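Local coordinates for protein nidogen (Mus musculus, PDB 1NPE) that is a basement-membrane glycoprotein that probably connects laminin with other matrix components, its six-bladed YWTD beta-propeller serving as the laminin-binding domain, at residues T2-A7 with I256-S261; N20-T25 with N220-D225; K48-T53 with A63-G68; G171-A176 with V214-K219. One frame throughout, in Å; residues are numbered along the deposited sequence.

Interaction 1 of 4, residues T2-A7 with I256-S261; sequences THLLFA and ITIALS
The imidazole of His3 meets Ala259 only at its edge, where Ala259 O lies near the ring plane, while the ring itself leads off beside Arg14 of strand 11-17. The phenyl ring of Phe6 also turns from the partner strand: with chi1 at 66°, CG sits between the backbone N and the carbonyl carbon, the ring packs near Glu13, Leu15 and Leu253, and only CB touches Ile256. This is the closure of a six-bladed beta-propeller, in which strand 256-259 from the C-terminal end completes the blade begun by strands 2-8, 11-17 and 28-33. The two strands run antiparallel, 162° between their directions, and two hydrogen-bonded pairs hold them. His3 N donates to Ala259 O and receives the shorter return bond, Ala259 N to His3 O at 2.7 Å. Leu5 and Thr257 exchange a second pair, with Leu5 N to Thr257 O at 2.9 Å nearly along the C=O axis.

On the face carrying Leu4, Phe6, Ile256 and Ile258, the Leu4 side chain runs obliquely across Ile258, its CD2 reaching Ile258 CG1 at 3.5 Å. Ile258 in turn packs on Thr215 and Tyr217 of the neighbouring blade. On the opposite face Leu5 and Thr257 project alongside one another, and Leu5 CD1 lies 3.8 Å from Ala259 CB; Phe43 of strand 36-44 covers Thr257 and Ala259. At the chain end Ala259 O also receives Thr2 CA at 3.1 Å as a CA-H...O contact, and Thr2 CG2 lies 3.8 Å from Ser261 N.

Interaction 2 of 4, residues N20-T25 with N220-D225; sequences NTMKKT and NLYYTD
Met22 and Tyr222 form the close part of this contact, the two side chains reaching past each other from facing parts of the chain. CG of Met22, placed anti to its own carbonyl carbon (chi1 -60°), comes to 4.0 Å from Tyr222 CE2. The sulfur follows at longer range: Met22 SD lies 5.4 Å from the centroid of the Tyr222 ring and 71° off the ring normal, an oblique Met-aromatic contact. Both residues are buried, and Leu17 of strand 11-17 touches each of them, with Leu15 also against Met22. The contact joins the loop between strands 11-17 and 28-33, in the blade that closes the propeller, to strand 220-225 of the adjacent blade. That strand carries the sequence Tyr-Tyr-Thr-Asp, a variant of the YWTD signature, whose Thr224 and Asp225 are hydrogen-bonded to Ala213 and Tyr210.

The polar end is looser. Asn20, partly exposed, brings its backbone carbonyl near two donor-bearing groups without bonding either: Asn20 O is 3.6 Å from Tyr222 OH and 3.7 Å from Asn220 ND2. Asn20 CB lies 4.1 Å from that same Asn220 ND2, and the side chain of Asn20 also packs on Tyr217. Beyond Met22 the loop turns off through an inverse gamma turn centred on Lys23, and Lys24 forms a salt bridge with Asp243. With no hydrogen bond crossing between the two segments, their cohesion probably rests on dispersion between the methionine chain and the phenol ring, with at most weak electrostatics at the Asn20 carbonyl.

Interaction 3 of 4, residues K48-T53 with A63-G68; sequences KVVYWT and ASLHGG
Lys48 gives its carbonyl to Leu65 from an unusual backbone setting: a non-glycine residue with positive phi (60°) in a G1 beta bulge, where Lys48 and Val49 both face Asp44 of strand 36-44. Toward the hairpin partner the bond is straight, Leu65 N to Lys48 O at 2.9 Å with 165° at the hydrogen, continuing the pairing past the end of strand 59-64. Within the strands Val50 and Ala63 bond both ways, Val50 N to Ala63 O at 2.9 Å and Ala63 N to Val50 O at 3.1 Å. The two strands form the central hairpin of a propeller blade, and the first carries the Tyr-Trp pair of the YWTD signature of the LDL-receptor class B repeat. Ala63 CB approaches Trp52 at its edge and in the ring plane, 3.8 Å from CZ3. An alanine in place of Trp52 would probably leave Ala63 CB without its aromatic neighbour and open a gap beside Leu31, Ile38 and Pro70. On the same side as Ala63, Val50 CG2 lies 4.0 Å from Leu65 CD1, and Phe30 packs against both residues. The Lys48 amine is held outside the hairpin, NZ hydrogen-bonded to Cys45 O and Ser261 O.

Interaction 4 of 4, residues G171-A176 with V214-K219; sequences GLTFDA and VTSYGK
Strands 171-175 and 214-217 run side by side in nearly the same direction, 18° apart with their axes 5.6 Å from each other, but no backbone hydrogen bond joins them. The Val214 side chain rests on the backbone of the other strand, its CG1 3.7 Å from the carbonyl carbons of both Gly171 and Leu172. Gly171 leaves room for this approach: a CB would point toward Val214 and lie tight against its N.

The central link is polar. Thr173 OG1 and Ser216 OG form a hydrogen bond of 3.1 Å in which either hydroxyl could donate. Thr173 OG1 is anti to its backbone N (chi1 -174°), which turns it to the Ser216 hydroxyl, while CG2 of the same threonine lies 3.9 Å from Ser216 CB. A valine in place of Thr173 would probably leave the Ser216 hydroxyl without this mate and set it free to turn. Further along, Asp175 CB is 4.2 Å from Ser216 OG, and Asp175 OD2 stands 3.6 Å from Gly218 O with no bond between them; the other carboxylate oxygen, OD1, is hydrogen-bonded to Ser178 OG.

These are the first strands of two successive propeller blades. Next to strand 171-175 in its sheet is 180-185, whose Val184 also touches Val214. Strand 220-225 is the sheet neighbour of 214-217 and sends Leu221 against both Thr173 and Ser216, while Thr215 and Tyr217 turn to strand 256-259 of the following blade.

In the fold
Interaction 1 is the hub: it touches the other three, with centres 10 to 12 Å away. Leu4 CD1 packs 3.8 Å from Met22 SD of interaction 2, Ile258 CD1 lies close to Tyr217 CB of interaction 4, and Leu5 CD1 reaches Val50 CG2 of interaction 3 at 3.8 Å. Interactions 2 and 4 share a sheet, where Tyr222 N probably bonds Thr215 O at 2.9 Å. Interaction 3 is centred about 20 Å from either. The disulfide Cys45-Cys263 fastens the chain end near interactions 1 and 3. A cadmium ion is about 12 Å from the Ala63 side chain and one about 13 Å from that of Phe6; cadmium ligands Ser98, Asp101 and Val122 lie outside the contacts.

Interaction 1 of 4, residues T2-A7 with I256-S261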
loop_
_atom_site.group_PDB
_atom_site.type_symbol
_atom_site.label_atom_id
_atom_site.label_comp_id
_atom_site.label_asym_id
_atom_site.label_seq_id
_atom_site.Cartn_x
_atom_site.Cartn_y
_atom_site.Cartn_z
ATOM N N THR A 2 -0.742 -19.757 -19.046
ATOM C CA THR A 2 -1.063 -18.776 -18.015
ATOM C C THR A 2 -0.061 -18.860 -16.866
ATOM O O THR A 2 0.287 -19.948 -16.404
ATOM C CB THR A 2 -2.479 -18.985 -17.461
ATOM O OG1 THR A 2 -2.559 -20.274 -16.841
ATOM C CG2 THR A 2 -3.512 -18.904 -18.578
ATOM N N HIS A 3 0.392 -17.703 -16.395
ATOM C CA HIS A 3 1.366 -17.665 -15.316
ATOM C C HIS A 3 0.902 -16.807 -14.157
ATOM O O HIS A 3 0.020 -15.959 -14.304
ATOM C CB HIS A 3 2.706 -17.126 -15.833
ATOM C CG HIS A 3 3.252 -17.879 -17.009
ATOM N ND1 HIS A 3 2.776 -17.706 -18.291
ATOM C CD2 HIS A 3 4.223 -18.820 -17.092
ATOM C CE1 HIS A 3 3.428 -18.508 -19.114
ATOM N NE2 HIS A 3 4.311 -19.195 -18.411
ATOM N N LEU A 4 1.479 -17.071 -12.992
ATOM C CA LEU A 4 1.196 -16.312 -11.784
ATOM C C LEU A 4 2.387 -15.386 -11.603
ATOM O O LEU A 4 3.532 -15.795 -11.809
ATOM C CB LEU A 4 1.104 -17.225 -10.563
ATOM C CG LEU A 4 -0.263 -17.529 -9.964
ATOM C CD1 LEU A 4 -0.056 -18.342 -8.694
ATOM C CD2 LEU A 4 -1.003 -16.241 -9.648
ATOM N N LEU A 5 2.113 -14.148 -11.214
ATOM C CA LEU A 5 3.159 -13.161 -11.009
ATOM C C LEU A 5 2.964 -12.475 -9.671
ATOM O O LEU A 5 1.848 -12.068 -9.336
ATOM C CB LEU A 5 3.109 -12.110 -12.123
ATOM C CG LEU A 5 3.466 -12.557 -13.542
ATOM C CD1 LEU A 5 2.739 -11.709 -14.563
ATOM C CD2 LEU A 5 4.961 -12.473 -13.740
ATOM N N PHE A 6 4.033 -12.388 -8.883
ATOM C CA PHE A 6 3.944 -11.702 -7.601
ATOM C C PHE A 6 5.153 -10.819 -7.312
ATOM O O PHE A 6 6.230 -11.021 -7.864
ATOM C CB PHE A 6 3.626 -12.658 -6.442
ATOM C CG PHE A 6 4.705 -13.660 -6.141
ATOM C CD1 PHE A 6 4.623 -14.960 -6.641
ATOM C CD2 PHE A 6 5.763 -13.329 -5.301
ATOM C CE1 PHE A 6 5.574 -15.924 -6.303
ATOM C CE2 PHE A 6 6.721 -14.282 -4.954
ATOM C CZ PHE A 6 6.623 -15.587 -5.457
ATOM N N ALA A 7 4.955 -9.823 -6.456
ATOM C CA ALA A 7 6.005 -8.880 -6.119
ATOM C C ALA A 7 6.710 -9.102 -4.786
ATOM O O ALA A 7 6.118 -9.574 -3.816
ATOM C CB ALA A 7 5.453 -7.463 -6.176
ATOM N N ILE A 256 -0.015 -9.319 -6.581
ATOM C CA ILE A 256 -0.118 -10.579 -7.296
ATOM C C ILE A 256 -1.121 -10.430 -8.435
ATOM O O ILE A 256 -2.163 -9.789 -8.282
ATOM C CB ILE A 256 -0.547 -11.724 -6.339
ATOM C CG1 ILE A 256 -0.404 -13.083 -7.016
ATOM C CG2 ILE A 256 -1.965 -11.512 -5.851
ATOM C CD1 ILE A 256 -0.541 -14.247 -6.048
ATOM N N THR A 257 -0.793 -11.010 -9.583
ATOM C CA THR A 257 -1.659 -10.942 -10.746
ATOM C C THR A 257 -1.466 -12.185 -11.610
ATOM O O THR A 257 -0.483 -12.916 -11.457
ATOM C CB THR A 257 -1.379 -9.654 -11.563
ATOM O OG1 THR A 257 -2.360 -9.513 -12.594
ATOM C CG2 THR A 257 0.015 -9.686 -12.183
ATOM N N ILE A 258 -2.425 -12.447 -12.488
ATOM C CA ILE A 258 -2.342 -13.607 -13.361
ATOM C C ILE A 258 -2.160 -13.220 -14.820
ATOM O O ILE A 258 -2.918 -12.418 -15.362
ATOM C CB ILE A 258 -3.574 -14.518 -13.197
ATOM C CG1 ILE A 258 -3.540 -15.159 -11.814
ATOM C CG2 ILE A 258 -3.593 -15.607 -14.266
ATOM C CD1 ILE A 258 -4.621 -16.158 -11.572
ATOM N N ALA A 259 -1.125 -13.780 -15.439
ATOM C CA ALA A 259 -0.827 -13.520 -16.840
ATOM C C ALA A 259 -1.590 -14.504 -17.712
ATOM O O ALA A 259 -1.178 -15.649 -17.871
ATOM C CB ALA A 259 0.668 -13.646 -17.093
ATOM N N LEU A 260 -2.716 -14.061 -18.256
ATOM C CA LEU A 260 -3.542 -14.904 -19.116
ATOM C C LEU A 260 -2.966 -14.983 -20.524
ATOM O O LEU A 260 -2.358 -14.024 -21.005
ATOM C CB LEU A 260 -4.974 -14.370 -19.166
ATOM C CG LEU A 260 -5.764 -14.445 -17.858
ATOM C CD1 LEU A 260 -7.086 -13.718 -17.995
ATOM C CD2 LEU A 260 -5.980 -15.900 -17.463
ATOM N N SER A 261 -3.163 -16.128 -21.177
ATOM C CA SER A 261 -2.664 -16.352 -22.538
ATOM C C SER A 261 -3.472 -15.589 -23.578
ATOM O O SER A 261 -3.034 -15.425 -24.718
ATOM C CB SER A 261 -2.657 -17.849 -22.872
ATOM O OG SER A 261 -3.930 -18.436 -22.654
#

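Interaction 2 of 4, residues N20-T25 with N220-D225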
loop_
_atom_site.group_PDB
_atom_site.type_symbol
_atom_site.label_atom_id
_atom_site.label_comp_id
_atom_site.label_asym_id
_atom_site.label_seq_id
_atom_site.Cartn_x
_atom_site.Cartn_y
_atom_site.Cartn_z
ATOM N N ASN A 20 -5.219 -24.875 -12.856
ATOM C CA ASN A 20 -5.449 -24.489 -11.464
ATOM C C ASN A 20 -4.391 -24.995 -10.474
ATOM O O ASN A 20 -4.656 -25.080 -9.274
ATOM C CB ASN A 20 -6.852 -24.928 -11.011
ATOM C CG ASN A 20 -7.968 -24.342 -11.880
ATOM O OD1 ASN A 20 -9.151 -24.657 -11.694
ATOM N ND2 ASN A 20 -7.595 -23.496 -12.838
ATOM N N THR A 21 -3.195 -25.297 -10.974
ATOM C CA THR A 21 -2.105 -25.792 -10.132
ATOM C C THR A 21 -0.828 -24.960 -10.295
ATOM O O THR A 21 -0.423 -24.636 -11.413
ATOM C CB THR A 21 -1.791 -27.281 -10.452
ATOM O OG1 THR A 21 -2.940 -28.085 -10.165
ATOM C CG2 THR A 21 -0.619 -27.783 -9.625
ATOM N N MET A 22 -0.213 -24.592 -9.176
ATOM C CA MET A 22 1.022 -23.813 -9.205
ATOM C C MET A 22 2.227 -24.731 -9.391
ATOM O O MET A 22 2.419 -25.669 -8.611
ATOM C CB MET A 22 1.222 -23.038 -7.895
ATOM C CG MET A 22 0.140 -22.030 -7.541
ATOM S SD MET A 22 0.641 -21.018 -6.117
ATOM C CE MET A 22 -0.017 -21.950 -4.749
ATOM N N LYS A 23 3.037 -24.459 -10.413
ATOM C CA LYS A 23 4.246 -25.249 -10.660
ATOM C C LYS A 23 5.360 -24.608 -9.838
ATOM O O LYS A 23 6.182 -23.861 -10.361
ATOM C CB LYS A 23 4.607 -25.228 -12.149
ATOM C CG LYS A 23 3.555 -25.823 -13.094
ATOM C CD LYS A 23 3.588 -27.354 -13.140
ATOM C CE LYS A 23 2.871 -28.000 -11.955
ATOM N NZ LYS A 23 2.957 -29.496 -11.992
ATOM N N LYS A 24 5.361 -24.892 -8.540
ATOM C CA LYS A 24 6.334 -24.327 -7.598
ATOM C C LYS A 24 7.806 -24.511 -7.949
ATOM O O LYS A 24 8.629 -23.628 -7.688
ATOM C CB LYS A 24 6.115 -24.901 -6.200
ATOM C CG LYS A 24 4.696 -24.873 -5.705
ATOM C CD LYS A 24 4.646 -25.568 -4.367
ATOM C CE LYS A 24 3.296 -26.173 -4.131
ATOM N NZ LYS A 24 3.248 -26.931 -2.847
ATOM N N THR A 25 8.145 -25.685 -8.472
ATOM C CA THR A 25 9.525 -25.997 -8.828
ATOM C C THR A 25 10.014 -25.224 -10.046
ATOM O O THR A 25 11.223 -25.127 -10.283
ATOM C CB THR A 25 9.700 -27.501 -9.087
ATOM O OG1 THR A 25 8.819 -27.912 -10.140
ATOM C CG2 THR A 25 9.389 -28.289 -7.827
ATOM N N ASN A 220 -10.680 -20.502 -8.070
ATOM C CA ASN A 220 -9.560 -20.342 -7.142
ATOM C C ASN A 220 -9.093 -18.910 -6.871
ATOM O O ASN A 220 -9.061 -18.063 -7.766
ATOM C CB ASN A 220 -8.355 -21.159 -7.626
ATOM C CG ASN A 220 -8.380 -22.599 -7.148
ATOM O OD1 ASN A 220 -9.396 -23.094 -6.665
ATOM N ND2 ASN A 220 -7.244 -23.278 -7.276
ATOM N N LEU A 221 -8.724 -18.655 -5.622
ATOM C CA LEU A 221 -8.198 -17.355 -5.222
ATOM C C LEU A 221 -6.733 -17.546 -4.874
ATOM O O LEU A 221 -6.356 -18.558 -4.292
ATOM C CB LEU A 221 -8.920 -16.803 -3.984
ATOM C CG LEU A 221 -10.353 -16.298 -4.109
ATOM C CD1 LEU A 221 -10.774 -15.700 -2.770
ATOM C CD2 LEU A 221 -10.467 -15.262 -5.220
ATOM N N TYR A 222 -5.904 -16.583 -5.252
ATOM C CA TYR A 222 -4.485 -16.652 -4.936
ATOM C C TYR A 222 -4.128 -15.364 -4.214
ATOM O O TYR A 222 -4.273 -14.274 -4.776
ATOM C CB TYR A 222 -3.641 -16.787 -6.206
ATOM C CG TYR A 222 -3.915 -18.042 -6.995
ATOM C CD1 TYR A 222 -4.894 -18.062 -7.986
ATOM C CD2 TYR A 222 -3.205 -19.217 -6.742
ATOM C CE1 TYR A 222 -5.164 -19.220 -8.707
ATOM C CE2 TYR A 222 -3.469 -20.383 -7.458
ATOM C CZ TYR A 222 -4.448 -20.375 -8.437
ATOM O OH TYR A 222 -4.722 -21.520 -9.142
ATOM N N TYR A 223 -3.703 -15.486 -2.960
ATOM C CA TYR A 223 -3.327 -14.311 -2.193
ATOM C C TYR A 223 -1.928 -14.379 -1.587
ATOM O O TYR A 223 -1.382 -15.462 -1.363
ATOM C CB TYR A 223 -4.376 -14.001 -1.112
ATOM C CG TYR A 223 -4.421 -14.941 0.072
ATOM C CD1 TYR A 223 -3.665 -14.686 1.219
ATOM C CD2 TYR A 223 -5.272 -16.048 0.079
ATOM C CE1 TYR A 223 -3.760 -15.507 2.347
ATOM C CE2 TYR A 223 -5.374 -16.875 1.197
ATOM C CZ TYR A 223 -4.617 -16.595 2.327
ATOM O OH TYR A 223 -4.736 -17.390 3.441
ATOM N N THR A 224 -1.346 -13.205 -1.351
ATOM C CA THR A 224 -0.024 -13.107 -0.745
ATOM C C THR A 224 -0.230 -12.838 0.735
ATOM O O THR A 224 -1.094 -12.037 1.112
ATOM C CB THR A 224 0.809 -11.978 -1.369
ATOM O OG1 THR A 224 0.126 -10.727 -1.211
ATOM C CG2 THR A 224 1.053 -12.261 -2.855
ATOM N N ASP A 225 0.562 -13.502 1.569
ATOM C CA ASP A 225 0.437 -13.365 3.012
ATOM C C ASP A 225 1.743 -12.919 3.657
ATOM O O ASP A 225 2.805 -13.485 3.400
ATOM C CB ASP A 225 -0.045 -14.695 3.606
ATOM C CG ASP A 225 -0.463 -14.580 5.065
ATOM O OD1 ASP A 225 0.418 -14.504 5.932
ATOM O OD2 ASP A 225 -1.676 -14.597 5.353
#

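Interaction 3 of 4, residues K48-T53 with A63-G68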
loop_
_atom_site.group_PDB
_atom_site.type_symbol
_atom_site.label_atom_id
_atom_site.label_comp_id
_atom_site.label_asym_id
_atom_site.label_seq_id
_atom_site.Cartn_x
_atom_site.Cartn_y
_atom_site.Cartn_z
ATOM N N LYS A 48 0.262 -8.516 -23.750
ATOM C CA LYS A 48 1.017 -9.372 -22.831
ATOM C C LYS A 48 2.062 -8.529 -22.099
ATOM O O LYS A 48 3.260 -8.817 -22.149
ATOM C CB LYS A 48 1.708 -10.525 -23.578
ATOM C CG LYS A 48 0.935 -11.099 -24.763
ATOM C CD LYS A 48 -0.429 -11.643 -24.384
ATOM C CE LYS A 48 -1.196 -12.059 -25.633
ATOM N NZ LYS A 48 -2.576 -12.548 -25.312
ATOM N N VAL A 49 1.603 -7.472 -21.436
ATOM C CA VAL A 49 2.499 -6.577 -20.718
ATOM C C VAL A 49 2.172 -6.504 -19.230
ATOM O O VAL A 49 1.008 -6.378 -18.836
ATOM C CB VAL A 49 2.472 -5.141 -21.333
ATOM C CG1 VAL A 49 3.425 -4.209 -20.587
ATOM C CG2 VAL A 49 2.857 -5.191 -22.800
ATOM N N VAL A 50 3.219 -6.594 -18.416
ATOM C CA VAL A 50 3.106 -6.527 -16.964
ATOM C C VAL A 50 3.289 -5.079 -16.486
ATOM O O VAL A 50 4.240 -4.408 -16.886
ATOM C CB VAL A 50 4.182 -7.428 -16.287
ATOM C CG1 VAL A 50 4.077 -7.351 -14.763
ATOM C CG2 VAL A 50 4.026 -8.872 -16.750
ATOM N N TYR A 51 2.349 -4.592 -15.675
ATOM C CA TYR A 51 2.422 -3.243 -15.117
ATOM C C TYR A 51 2.658 -3.335 -13.604
ATOM O O TYR A 51 2.208 -4.294 -12.957
ATOM C CB TYR A 51 1.135 -2.457 -15.393
ATOM C CG TYR A 51 0.973 -2.002 -16.825
ATOM C CD1 TYR A 51 0.671 -2.912 -17.836
ATOM C CD2 TYR A 51 1.119 -0.658 -17.172
ATOM C CE1 TYR A 51 0.521 -2.499 -19.150
ATOM C CE2 TYR A 51 0.967 -0.233 -18.491
ATOM C CZ TYR A 51 0.671 -1.162 -19.472
ATOM O OH TYR A 51 0.545 -0.769 -20.781
ATOM N N TRP A 52 3.344 -2.332 -13.047
ATOM C CA TRP A 52 3.643 -2.308 -11.613
ATOM C C TRP A 52 3.780 -0.916 -11.020
ATOM O O TRP A 52 3.953 0.071 -11.734
ATOM C CB TRP A 52 4.939 -3.079 -11.309
ATOM C CG TRP A 52 6.200 -2.425 -11.854
ATOM C CD1 TRP A 52 6.873 -1.356 -11.326
ATOM C CD2 TRP A 52 6.906 -2.789 -13.044
ATOM N NE1 TRP A 52 7.947 -1.030 -12.118
ATOM C CE2 TRP A 52 7.991 -1.891 -13.179
ATOM C CE3 TRP A 52 6.727 -3.786 -14.014
ATOM C CZ2 TRP A 52 8.890 -1.960 -14.243
ATOM C CZ3 TRP A 52 7.623 -3.854 -15.075
ATOM C CH2 TRP A 52 8.691 -2.943 -15.180
ATOM N N THR A 53 3.702 -0.859 -9.695
ATOM C CA THR A 53 3.879 0.384 -8.965
ATOM C C THR A 53 5.064 0.165 -8.034
ATOM O O THR A 53 5.258 -0.930 -7.497
ATOM C CB THR A 53 2.644 0.771 -8.119
ATOM O OG1 THR A 53 2.478 -0.155 -7.037
ATOM C CG2 THR A 53 1.394 0.798 -8.980
ATOM N N ALA A 63 6.732 -3.746 -18.577
ATOM C CA ALA A 63 7.662 -4.557 -19.350
ATOM C C ALA A 63 6.899 -5.707 -19.988
ATOM O O ALA A 63 5.968 -6.246 -19.385
ATOM C CB ALA A 63 8.758 -5.101 -18.443
ATOM N N SER A 64 7.265 -6.058 -21.218
ATOM C CA SER A 64 6.623 -7.169 -21.916
ATOM C C SER A 64 6.923 -8.459 -21.160
ATOM O O SER A 64 7.991 -8.599 -20.553
ATOM C CB SER A 64 7.157 -7.296 -23.348
ATOM O OG SER A 64 6.804 -6.176 -24.139
ATOM N N LEU A 65 5.971 -9.386 -21.174
ATOM C CA LEU A 65 6.148 -10.664 -20.493
ATOM C C LEU A 65 7.246 -11.466 -21.182
ATOM O O LEU A 65 8.036 -12.146 -20.526
ATOM C CB LEU A 65 4.843 -11.467 -20.499
ATOM C CG LEU A 65 4.855 -12.776 -19.697
ATOM C CD1 LEU A 65 5.000 -12.466 -18.213
ATOM C CD2 LEU A 65 3.585 -13.576 -19.959
ATOM N N HIS A 66 7.301 -11.354 -22.505
ATOM C CA HIS A 66 8.283 -12.070 -23.312
ATOM C C HIS A 66 9.554 -11.250 -23.529
ATOM O O HIS A 66 9.633 -10.437 -24.458
ATOM C CB HIS A 66 7.664 -12.460 -24.661
ATOM C CG HIS A 66 6.374 -13.215 -24.541
ATOM N ND1 HIS A 66 6.276 -14.429 -23.890
ATOM C CD2 HIS A 66 5.127 -12.926 -24.982
ATOM C CE1 HIS A 66 5.025 -14.851 -23.936
ATOM N NE2 HIS A 66 4.306 -13.959 -24.594
ATOM N N GLY A 67 10.546 -11.469 -22.666
ATOM C CA GLY A 67 11.811 -10.756 -22.762
ATOM C C GLY A 67 11.754 -9.381 -22.125
ATOM O O GLY A 67 12.177 -9.209 -20.985
ATOM N N GLY A 68 11.278 -8.407 -22.896
ATOM C CA GLY A 68 11.121 -7.031 -22.448
ATOM C C GLY A 68 11.974 -6.391 -21.361
ATOM O O GLY A 68 12.069 -6.876 -20.227
#

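Interaction 4 of 4, residues G171-A176 with V214-K219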
loop_
_atom_site.group_PDB
_atom_site.type_symbol
_atom_site.label_atom_id
_atom_site.label_comp_id
_atom_site.label_asym_id
_atom_site.label_seq_id
_atom_site.Cartn_x
_atom_site.Cartn_y
_atom_site.Cartn_z
ATOM N N GLY A 171 -6.639 -6.095 -0.516
ATOM C CA GLY A 171 -6.720 -6.329 -1.940
ATOM C C GLY A 171 -8.058 -6.910 -2.337
ATOM O O GLY A 171 -8.790 -7.444 -1.502
ATOM N N LEU A 172 -8.422 -6.729 -3.598
ATOM C CA LEU A 172 -9.671 -7.292 -4.089
ATOM C C LEU A 172 -9.510 -7.795 -5.510
ATOM O O LEU A 172 -8.523 -7.492 -6.190
ATOM C CB LEU A 172 -10.836 -6.304 -3.963
ATOM C CG LEU A 172 -11.086 -5.210 -4.992
ATOM C CD1 LEU A 172 -12.169 -4.315 -4.436
ATOM C CD2 LEU A 172 -9.822 -4.411 -5.263
ATOM N N THR A 173 -10.469 -8.582 -5.959
ATOM C CA THR A 173 -10.383 -9.129 -7.298
ATOM C C THR A 173 -11.785 -9.358 -7.831
ATOM O O THR A 173 -12.726 -9.521 -7.057
ATOM C CB THR A 173 -9.541 -10.446 -7.298
ATOM O OG1 THR A 173 -9.343 -10.891 -8.644
ATOM C CG2 THR A 173 -10.216 -11.542 -6.472
ATOM N N PHE A 174 -11.938 -9.304 -9.145
ATOM C CA PHE A 174 -13.248 -9.501 -9.744
ATOM C C PHE A 174 -13.238 -10.595 -10.794
ATOM O O PHE A 174 -12.380 -10.611 -11.673
ATOM C CB PHE A 174 -13.761 -8.199 -10.369
ATOM C CG PHE A 174 -15.186 -8.279 -10.853
ATOM C CD1 PHE A 174 -16.245 -8.080 -9.972
ATOM C CD2 PHE A 174 -15.471 -8.552 -12.189
ATOM C CE1 PHE A 174 -17.569 -8.151 -10.414
ATOM C CE2 PHE A 174 -16.787 -8.625 -12.637
ATOM C CZ PHE A 174 -17.839 -8.423 -11.750
ATOM N N ASP A 175 -14.200 -11.507 -10.690
ATOM C CA ASP A 175 -14.334 -12.608 -11.637
ATOM C C ASP A 175 -15.591 -12.366 -12.466
ATOM O O ASP A 175 -16.712 -12.493 -11.968
ATOM C CB ASP A 175 -14.430 -13.944 -10.898
ATOM C CG ASP A 175 -14.365 -15.129 -11.839
ATOM O OD1 ASP A 175 -15.431 -15.659 -12.215
ATOM O OD2 ASP A 175 -13.241 -15.521 -12.211
ATOM N N ALA A 176 -15.380 -12.016 -13.733
ATOM C CA ALA A 176 -16.456 -11.706 -14.678
ATOM C C ALA A 176 -17.547 -12.763 -14.867
ATOM O O ALA A 176 -18.733 -12.417 -14.947
ATOM C CB ALA A 176 -15.866 -11.316 -16.026
ATOM N N VAL A 214 -4.571 -10.064 -3.684
ATOM C CA VAL A 214 -5.270 -11.232 -4.171
ATOM C C VAL A 214 -5.619 -11.071 -5.635
ATOM O O VAL A 214 -5.738 -9.951 -6.145
ATOM C CB VAL A 214 -6.567 -11.468 -3.372
ATOM C CG1 VAL A 214 -7.585 -10.357 -3.664
ATOM C CG2 VAL A 214 -7.142 -12.838 -3.670
ATOM N N THR A 215 -5.733 -12.205 -6.310
ATOM C CA THR A 215 -6.104 -12.255 -7.711
ATOM C C THR A 215 -6.889 -13.551 -7.868
ATOM O O THR A 215 -6.855 -14.420 -6.989
ATOM C CB THR A 215 -4.867 -12.230 -8.656
ATOM O OG1 THR A 215 -5.309 -12.093 -10.013
ATOM C CG2 THR A 215 -4.044 -13.509 -8.530
ATOM N N SER A 216 -7.627 -13.672 -8.960
ATOM C CA SER A 216 -8.414 -14.875 -9.162
ATOM C C SER A 216 -8.251 -15.518 -10.525
ATOM O O SER A 216 -7.852 -14.876 -11.499
ATOM C CB SER A 216 -9.899 -14.598 -8.884
ATOM O OG SER A 216 -10.431 -13.610 -9.755
ATOM N N TYR A 217 -8.519 -16.820 -10.551
ATOM C CA TYR A 217 -8.469 -17.624 -11.760
ATOM C C TYR A 217 -9.581 -18.659 -11.616
ATOM O O TYR A 217 -9.374 -19.738 -11.048
ATOM C CB TYR A 217 -7.108 -18.315 -11.925
ATOM C CG TYR A 217 -6.928 -18.925 -13.298
ATOM C CD1 TYR A 217 -7.150 -18.164 -14.446
ATOM C CD2 TYR A 217 -6.606 -20.273 -13.454
ATOM C CE1 TYR A 217 -7.067 -18.725 -15.713
ATOM C CE2 TYR A 217 -6.519 -20.850 -14.729
ATOM C CZ TYR A 217 -6.756 -20.065 -15.852
ATOM O OH TYR A 217 -6.712 -20.618 -17.116
ATOM N N GLY A 218 -10.774 -18.282 -12.073
ATOM C CA GLY A 218 -11.930 -19.157 -12.000
ATOM C C GLY A 218 -12.501 -19.276 -10.598
ATOM O O GLY A 218 -12.930 -18.284 -9.995
ATOM N N LYS A 219 -12.502 -20.503 -10.084
ATOM C CA LYS A 219 -13.009 -20.805 -8.745
ATOM C C LYS A 219 -11.939 -20.622 -7.654
ATOM O O LYS A 219 -12.257 -20.589 -6.463
ATOM C CB LYS A 219 -13.544 -22.245 -8.710
ATOM C CG LYS A 219 -12.606 -23.269 -9.358
ATOM C CD LYS A 219 -13.043 -24.708 -9.103
ATOM C CE LYS A 219 -14.433 -25.004 -9.660
ATOM N NZ LYS A 219 -14.896 -26.379 -9.277
#